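Local coordinates for heterokaryon incompatibility protein s (Podospora anserina, PDB 2WVQ) that forms the [het-s] prion and, by interacting with het-S from incompatible cells, triggers a lethal reaction that prevents viable heterokaryons, at residues 18-29 with 84-95; 48-58 with 206-215. The protein carries 2 engineered substitutions. All blocks are in the same frame, centred on the assembly; numbering follows the deposited sequence.

From the N terminus of this globular domain, helix 18-28 comes first and is one half of interaction 1. The chain then passes through segment 48-58 on helix 42-62, one half of interaction 2, before segment 84-95 on helix 79-108 closes the loop of interaction 1. The loop of interaction 2 closes much later, when the turn between helices 198-207 and 213-224 returns to segment 48-58. The two loops therefore cross, neither nesting in the other. They also meet in space, about 16 Å apart between centres: Phe22 and Phe29 pack on Leu56 and Lys53, so helix 42-62 links the pair formed by helices 18-28 and 79-108 to the C-terminal helices 198-207 and 213-224.

Interaction 1 (18-29 with 84-95); sequences VAGLFNNCVACF and AKSIVEEILLLF. Engineered in segment 18-29: Ala27 (natural residue Asp).
From Val18 beside Lys85 to Cys28 beside Phe95, helix 18-28 runs in roughly the same direction as segment 84-95 of helix 79-108, their axes inclined at 32° and 9.0 Å apart at closest approach. The start of the interface is aliphatic: Val18 CG2 rests 3.6 Å from Lys85 CB, while CG1 turns to the methyl of Ala84. Leu21 is a knob among Lys85, Val88, Glu89 and Leu92. Its CD1 touches the CG atoms of Lys85 and Glu89, and its CD2 meets Leu92 CD2 at 3.8 Å, the two leucines crossing almost perpendicularly. In return Val88 sits among Val18, Leu21, Phe22 and Cys25, its CG2 packing on Phe22 CA and CB, near the plane of the ring at its edge. Leu92 fills the next hole, between Leu21, Asn24, Cys25 and Cys28. This reciprocal knobs-into-holes packing joins the first helix of the HeLo domain to a long helix that also faces the second subunit, where Lys100 of that subunit forms a salt bridge with Glu89; the bond from Lys85 NZ to the other carboxylate oxygen is weak. Cys25 is wedged in the middle, its SG 3.5 Å from Leu92 CD1 and 3.2 Å from Val88 O, with Ile91 at its flank. Aromatic contacts take over towards the C-terminal end. With its CG opposite the carbonyl carbon (chi1 -81°), Phe95 turns one ring face to Cys28, whose CB stands 3.6 Å from the ring centroid in a CH-pi contact; the sulfur lies obliquely. The same ring drives its CZ edge over the centre of the Phe29 face, a T-shaped pair with centroids 5.0 Å apart and planes at 73°, and Phe29 also packs on Lys53 of helix 42-62.

Interaction 2 (48-58 with 206-215); sequences RLDIAKARLSR and DAAGGIDAAM
Ile51 and Asp212 meet where the turn joining helices 198-207 and 213-224 lies on helix 42-62, with Asp212 as N-cap of the later helix. Outward from the backbone, Ile51 CB faces Ile211 CD1 at 4.1 Å. Its CG2 branch, opposite the backbone N, packs 3.6 Å from Asp212 CB and also touches Ile211 CG1. On the other branch CG1 lies 3.7 Å from Met215 SD, and CD1 at the tip reaches Ala207 CB at 3.7 Å. Ile51 is thus held among Ala207, Ile211, Asp212 and Met215, and three arginines of the same helix bind the turn. The Arg48 guanidinium has Ile211 CG2 over one face, and its NH1 donates a hydrogen bond to Gly209 O, modelled very short, and a weak one to Ala207 O. Arg55 bonds weakly to Ile211 O, its main partner being Asp172. Arg58 grips Asp212 end-on, NH2 meeting the syn lone pair of OD2 at 2.7 Å within the guanidinium plane and NH1 meeting OD1 at 2.9 Å; Glu191 also pairs with NH2. From above the carboxylate plane, Met215 N gives OD1 a second, nearly straight bond of 3.1 Å (168° at the hydrogen).

Interaction 1 (18-29 with 84-95)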
# COMPACT_ATOMS: atom_id res chain seq x y z
N VAL A 18 -3.37 -10.15 18.62
CA VAL A 18 -3.78 -10.51 17.28
C VAL A 18 -5.29 -10.45 17.12
O VAL A 18 -5.78 -9.92 16.12
CB VAL A 18 -3.23 -11.90 16.81
CG1 VAL A 18 -3.66 -12.21 15.36
CG2 VAL A 18 -1.72 -11.98 16.99
N ALA A 19 -6.03 -10.94 18.13
CA ALA A 19 -7.50 -10.98 18.04
C ALA A 19 -8.10 -9.57 17.98
O ALA A 19 -9.04 -9.28 17.20
CB ALA A 19 -8.08 -11.78 19.25
N GLY A 20 -7.57 -8.71 18.81
CA GLY A 20 -7.97 -7.32 18.87
C GLY A 20 -7.65 -6.56 17.60
O GLY A 20 -8.50 -5.81 17.11
N LEU A 21 -6.45 -6.76 17.03
CA LEU A 21 -6.07 -6.21 15.70
C LEU A 21 -6.89 -6.83 14.56
O LEU A 21 -7.38 -6.12 13.67
CB LEU A 21 -4.57 -6.43 15.44
CG LEU A 21 -3.55 -5.74 16.37
CD1 LEU A 21 -2.14 -6.37 16.28
CD2 LEU A 21 -3.51 -4.20 16.20
N PHE A 22 -7.07 -8.15 14.59
CA PHE A 22 -7.94 -8.85 13.62
C PHE A 22 -9.36 -8.32 13.58
O PHE A 22 -9.88 -8.04 12.48
CB PHE A 22 -8.00 -10.37 13.86
CG PHE A 22 -9.01 -11.07 13.00
CD1 PHE A 22 -8.68 -11.47 11.70
CD2 PHE A 22 -10.28 -11.31 13.46
CE1 PHE A 22 -9.62 -12.10 10.89
CE2 PHE A 22 -11.25 -11.97 12.66
CZ PHE A 22 -10.91 -12.37 11.38
N ASN A 23 -10.00 -8.18 14.75
CA ASN A 23 -11.39 -7.68 14.82
C ASN A 23 -11.51 -6.24 14.30
O ASN A 23 -12.49 -5.89 13.65
CB ASN A 23 -12.03 -7.85 16.22
CG ASN A 23 -12.26 -9.34 16.60
OD1 ASN A 23 -12.71 -10.14 15.77
ND2 ASN A 23 -11.89 -9.70 17.81
N ASN A 24 -10.47 -5.45 14.56
CA ASN A 24 -10.34 -4.09 13.97
C ASN A 24 -10.26 -4.03 12.44
O ASN A 24 -10.89 -3.15 11.82
CB ASN A 24 -9.18 -3.33 14.66
CG ASN A 24 -9.50 -3.04 16.14
OD1 ASN A 24 -10.66 -3.08 16.55
ND2 ASN A 24 -8.47 -2.73 16.94
N CYS A 25 -9.51 -4.96 11.84
CA CYS A 25 -9.41 -5.16 10.40
C CYS A 25 -10.78 -5.41 9.77
O CYS A 25 -11.17 -4.75 8.78
CB CYS A 25 -8.44 -6.32 10.03
SG CYS A 25 -6.65 -6.05 10.30
N VAL A 26 -11.51 -6.37 10.32
CA VAL A 26 -12.86 -6.71 9.80
C VAL A 26 -13.76 -5.46 9.91
O VAL A 26 -14.43 -5.07 8.96
CB VAL A 26 -13.49 -7.94 10.53
CG1 VAL A 26 -15.01 -8.20 10.00
CG2 VAL A 26 -12.61 -9.18 10.33
N ALA A 27 -13.69 -4.78 11.06
CA ALA A 27 -14.49 -3.56 11.25
C ALA A 27 -14.13 -2.39 10.29
O ALA A 27 -15.01 -1.55 10.03
CB ALA A 27 -14.48 -3.11 12.69
N CYS A 28 -12.90 -2.37 9.76
CA CYS A 28 -12.45 -1.35 8.76
C CYS A 28 -13.32 -1.29 7.54
O CYS A 28 -13.60 -0.21 7.06
CB CYS A 28 -11.02 -1.58 8.28
SG CYS A 28 -9.68 -1.00 9.40
N PHE A 29 -13.70 -2.46 7.03
CA PHE A 29 -14.65 -2.60 5.92
C PHE A 29 -16.02 -1.88 6.08
O PHE A 29 -16.62 -1.50 5.09
CB PHE A 29 -14.89 -4.09 5.59
CG PHE A 29 -13.72 -4.79 4.88
CD1 PHE A 29 -12.75 -5.54 5.61
CD2 PHE A 29 -13.62 -4.76 3.50
CE1 PHE A 29 -11.69 -6.19 4.97
CE2 PHE A 29 -12.57 -5.45 2.83
CZ PHE A 29 -11.59 -6.17 3.59
N ALA A 84 0.85 -13.78 11.89
CA ALA A 84 -0.50 -13.24 11.83
C ALA A 84 -0.62 -11.82 12.39
O ALA A 84 -1.37 -11.02 11.87
CB ALA A 84 -1.53 -14.16 12.54
N LYS A 85 0.10 -11.54 13.47
CA LYS A 85 0.10 -10.21 14.07
C LYS A 85 0.66 -9.14 13.11
O LYS A 85 0.09 -8.06 12.95
CB LYS A 85 0.95 -10.24 15.35
CG LYS A 85 0.89 -8.94 16.13
CD LYS A 85 1.58 -9.05 17.45
CE LYS A 85 1.29 -7.79 18.29
NZ LYS A 85 2.47 -6.88 18.20
N SER A 86 1.80 -9.43 12.48
CA SER A 86 2.34 -8.57 11.44
C SER A 86 1.36 -8.37 10.28
O SER A 86 1.19 -7.25 9.83
CB SER A 86 3.65 -9.13 10.93
OG SER A 86 4.29 -8.19 10.11
N ILE A 87 0.70 -9.44 9.83
CA ILE A 87 -0.18 -9.37 8.65
C ILE A 87 -1.38 -8.48 8.93
O ILE A 87 -1.79 -7.64 8.12
CB ILE A 87 -0.66 -10.76 8.19
CG1 ILE A 87 0.45 -11.50 7.45
CG2 ILE A 87 -1.86 -10.61 7.25
CD1 ILE A 87 0.38 -13.02 7.53
N VAL A 88 -1.95 -8.68 10.10
CA VAL A 88 -3.10 -7.93 10.57
C VAL A 88 -2.72 -6.41 10.80
O VAL A 88 -3.48 -5.52 10.45
CB VAL A 88 -3.63 -8.80 11.77
CG1 VAL A 88 -3.42 -8.22 13.16
CG2 VAL A 88 -4.92 -9.59 11.38
N GLU A 89 -1.52 -6.14 11.33
CA GLU A 89 -1.03 -4.75 11.46
C GLU A 89 -0.90 -4.13 10.05
O GLU A 89 -1.35 -3.01 9.83
CB GLU A 89 0.30 -4.67 12.22
CG GLU A 89 0.18 -4.84 13.71
CD GLU A 89 1.49 -5.15 14.39
OE1 GLU A 89 1.53 -5.05 15.63
OE2 GLU A 89 2.48 -5.51 13.71
N GLU A 90 -0.31 -4.87 9.10
CA GLU A 90 -0.22 -4.41 7.71
C GLU A 90 -1.60 -4.21 6.99
O GLU A 90 -1.74 -3.26 6.20
CB GLU A 90 0.75 -5.28 6.90
CG GLU A 90 1.64 -4.40 5.97
CD GLU A 90 2.59 -5.17 5.11
OE1 GLU A 90 2.73 -4.83 3.92
OE2 GLU A 90 3.23 -6.13 5.63
N ILE A 91 -2.61 -5.04 7.28
CA ILE A 91 -3.99 -4.75 6.75
C ILE A 91 -4.50 -3.40 7.30
O ILE A 91 -5.08 -2.60 6.54
CB ILE A 91 -5.04 -5.93 7.01
CG1 ILE A 91 -4.65 -7.18 6.24
CG2 ILE A 91 -6.48 -5.52 6.60
CD1 ILE A 91 -5.30 -8.50 6.73
N LEU A 92 -4.26 -3.15 8.58
CA LEU A 92 -4.58 -1.86 9.20
C LEU A 92 -3.91 -0.64 8.53
O LEU A 92 -4.59 0.38 8.31
CB LEU A 92 -4.28 -1.87 10.71
CG LEU A 92 -5.43 -2.11 11.74
CD1 LEU A 92 -6.70 -2.67 11.21
CD2 LEU A 92 -5.01 -2.81 13.05
N LEU A 93 -2.61 -0.75 8.26
CA LEU A 93 -1.83 0.27 7.49
C LEU A 93 -2.42 0.51 6.08
O LEU A 93 -2.43 1.64 5.59
CB LEU A 93 -0.37 -0.18 7.38
CG LEU A 93 0.76 0.31 8.29
CD1 LEU A 93 0.31 0.85 9.62
CD2 LEU A 93 1.82 -0.76 8.46
N LEU A 94 -2.84 -0.57 5.44
CA LEU A 94 -3.53 -0.57 4.16
C LEU A 94 -4.77 0.35 4.13
O LEU A 94 -4.98 1.12 3.19
CB LEU A 94 -3.94 -2.03 3.83
CG LEU A 94 -4.47 -2.37 2.44
CD1 LEU A 94 -3.46 -1.81 1.41
CD2 LEU A 94 -4.60 -3.89 2.30
N PHE A 95 -5.59 0.25 5.17
CA PHE A 95 -6.80 1.03 5.33
C PHE A 95 -6.46 2.48 5.78
O PHE A 95 -7.07 3.44 5.30
CB PHE A 95 -7.76 0.33 6.34
CG PHE A 95 -8.59 -0.79 5.72
CD1 PHE A 95 -8.27 -2.14 5.96
CD2 PHE A 95 -9.69 -0.49 4.91
CE1 PHE A 95 -9.02 -3.19 5.36
CE2 PHE A 95 -10.50 -1.54 4.32
CZ PHE A 95 -10.16 -2.88 4.55

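Interaction 2 (48-58 with 206-215)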
# COMPACT_ATOMS: atom_id res chain seq x y z
N ARG A 48 -17.36 -7.29 -4.22
CA ARG A 48 -15.93 -7.69 -4.14
C ARG A 48 -15.33 -7.34 -2.77
O ARG A 48 -14.60 -8.16 -2.18
CB ARG A 48 -15.08 -7.00 -5.23
CG ARG A 48 -15.48 -7.17 -6.65
CD ARG A 48 -14.81 -8.36 -7.31
NE ARG A 48 -13.35 -8.25 -7.41
CZ ARG A 48 -12.56 -9.22 -7.87
NH1 ARG A 48 -13.08 -10.38 -8.26
NH2 ARG A 48 -11.24 -9.04 -7.94
N LEU A 49 -15.64 -6.14 -2.27
CA LEU A 49 -15.31 -5.73 -0.89
C LEU A 49 -15.95 -6.62 0.22
O LEU A 49 -15.28 -6.99 1.20
CB LEU A 49 -15.70 -4.27 -0.67
CG LEU A 49 -14.77 -3.10 -0.31
CD1 LEU A 49 -13.24 -3.22 -0.65
CD2 LEU A 49 -15.35 -1.79 -0.83
N ASP A 50 -17.24 -6.92 0.08
CA ASP A 50 -17.96 -7.77 1.06
C ASP A 50 -17.36 -9.18 1.09
O ASP A 50 -17.30 -9.80 2.15
CB ASP A 50 -19.47 -7.88 0.74
CG ASP A 50 -20.20 -6.50 0.69
OD1 ASP A 50 -21.26 -6.46 0.02
OD2 ASP A 50 -19.77 -5.50 1.31
N ILE A 51 -16.96 -9.68 -0.07
CA ILE A 51 -16.31 -10.99 -0.19
C ILE A 51 -14.92 -11.03 0.44
O ILE A 51 -14.60 -12.03 1.11
CB ILE A 51 -16.31 -11.52 -1.64
CG1 ILE A 51 -17.73 -11.90 -2.04
CG2 ILE A 51 -15.39 -12.73 -1.80
CD1 ILE A 51 -17.89 -11.97 -3.54
N ALA A 52 -14.11 -9.98 0.26
CA ALA A 52 -12.80 -9.89 0.93
C ALA A 52 -12.98 -9.86 2.44
O ALA A 52 -12.19 -10.50 3.20
CB ALA A 52 -12.00 -8.67 0.45
N LYS A 53 -13.99 -9.13 2.89
CA LYS A 53 -14.33 -9.07 4.31
C LYS A 53 -14.81 -10.46 4.80
O LYS A 53 -14.46 -10.88 5.89
CB LYS A 53 -15.39 -8.01 4.57
CG LYS A 53 -15.81 -7.87 6.02
CD LYS A 53 -17.09 -7.00 6.17
CE LYS A 53 -17.05 -6.29 7.53
NZ LYS A 53 -18.33 -5.63 7.85
N ALA A 54 -15.60 -11.15 3.98
CA ALA A 54 -16.12 -12.49 4.36
C ALA A 54 -14.96 -13.49 4.47
O ALA A 54 -14.96 -14.38 5.33
CB ALA A 54 -17.17 -12.99 3.32
N ARG A 55 -13.98 -13.34 3.60
CA ARG A 55 -12.89 -14.30 3.54
C ARG A 55 -11.91 -14.11 4.70
O ARG A 55 -11.38 -15.11 5.27
CB ARG A 55 -12.20 -14.26 2.20
CG ARG A 55 -11.27 -15.45 2.02
CD ARG A 55 -10.21 -15.15 1.04
NE ARG A 55 -9.07 -16.05 1.13
CZ ARG A 55 -7.93 -15.86 0.47
NH1 ARG A 55 -7.79 -14.79 -0.32
NH2 ARG A 55 -6.93 -16.71 0.61
N LEU A 56 -11.68 -12.84 5.05
CA LEU A 56 -10.88 -12.46 6.22
C LEU A 56 -11.59 -12.97 7.50
O LEU A 56 -10.97 -13.63 8.37
CB LEU A 56 -10.68 -10.92 6.28
CG LEU A 56 -9.93 -10.28 7.49
CD1 LEU A 56 -8.52 -10.75 7.62
CD2 LEU A 56 -9.96 -8.72 7.52
N SER A 57 -12.87 -12.70 7.61
CA SER A 57 -13.56 -13.23 8.78
C SER A 57 -13.61 -14.78 8.84
O SER A 57 -13.55 -15.32 9.94
CB SER A 57 -14.91 -12.57 9.01
OG SER A 57 -15.94 -13.24 8.36
N ARG A 58 -13.73 -15.47 7.70
CA ARG A 58 -13.65 -16.92 7.65
C ARG A 58 -12.39 -17.43 8.30
O ARG A 58 -12.45 -18.43 9.02
CB ARG A 58 -13.81 -17.51 6.25
CG ARG A 58 -14.17 -19.06 6.21
CD ARG A 58 -14.19 -19.58 4.78
NE ARG A 58 -15.07 -18.74 3.96
CZ ARG A 58 -14.74 -18.07 2.84
NH1 ARG A 58 -13.53 -18.15 2.32
NH2 ARG A 58 -15.67 -17.34 2.22
N ASP A 206 -18.57 -15.70 -9.73
CA ASP A 206 -17.86 -14.70 -10.53
C ASP A 206 -17.12 -13.66 -9.68
O ASP A 206 -15.94 -13.43 -9.91
CB ASP A 206 -18.82 -13.98 -11.49
CG ASP A 206 -19.28 -14.87 -12.64
OD1 ASP A 206 -18.64 -15.90 -12.94
OD2 ASP A 206 -20.30 -14.51 -13.26
N ALA A 207 -17.82 -13.03 -8.73
CA ALA A 207 -17.23 -11.96 -7.90
C ALA A 207 -16.11 -12.44 -6.98
O ALA A 207 -15.17 -11.69 -6.73
CB ALA A 207 -18.31 -11.20 -7.10
N ALA A 208 -16.21 -13.69 -6.50
CA ALA A 208 -15.15 -14.28 -5.68
C ALA A 208 -13.88 -14.57 -6.49
O ALA A 208 -12.82 -14.80 -5.91
CB ALA A 208 -15.63 -15.53 -4.92
N GLY A 209 -13.99 -14.53 -7.81
CA GLY A 209 -12.85 -14.74 -8.69
C GLY A 209 -11.69 -13.83 -8.34
O GLY A 209 -11.85 -12.61 -8.24
N GLY A 210 -10.52 -14.44 -8.14
CA GLY A 210 -9.32 -13.70 -7.76
C GLY A 210 -9.16 -13.32 -6.29
O GLY A 210 -8.09 -12.87 -5.88
N ILE A 211 -10.22 -13.50 -5.49
CA ILE A 211 -10.21 -12.99 -4.11
C ILE A 211 -10.55 -14.03 -3.04
O ILE A 211 -10.02 -13.99 -1.93
CB ILE A 211 -11.06 -11.67 -3.95
CG1 ILE A 211 -12.56 -11.88 -4.13
CG2 ILE A 211 -10.63 -10.62 -4.99
CD1 ILE A 211 -13.33 -10.54 -4.27
N ASP A 212 -11.39 -14.99 -3.40
CA ASP A 212 -11.84 -16.03 -2.46
C ASP A 212 -12.21 -17.32 -3.21
O ASP A 212 -13.40 -17.56 -3.49
CB ASP A 212 -13.04 -15.51 -1.67
CG ASP A 212 -13.44 -16.44 -0.52
OD1 ASP A 212 -13.00 -17.61 -0.50
OD2 ASP A 212 -14.23 -16.00 0.33
N ALA A 213 -11.19 -18.13 -3.52
CA ALA A 213 -11.36 -19.43 -4.22
C ALA A 213 -12.30 -20.41 -3.52
O ALA A 213 -13.04 -21.14 -4.19
CB ALA A 213 -10.02 -20.08 -4.47
N ALA A 214 -12.25 -20.44 -2.19
CA ALA A 214 -13.14 -21.28 -1.38
C ALA A 214 -14.64 -20.98 -1.65
O ALA A 214 -15.42 -21.91 -1.89
CB ALA A 214 -12.79 -21.17 0.11
N MET A 215 -15.00 -19.70 -1.66
CA MET A 215 -16.36 -19.25 -2.02
C MET A 215 -16.69 -19.50 -3.48
O MET A 215 -17.79 -19.92 -3.83
CB MET A 215 -16.55 -17.76 -1.70
CG MET A 215 -17.95 -17.22 -2.02
SD MET A 215 -18.28 -15.49 -1.60
CE MET A 215 -17.71 -15.29 0.09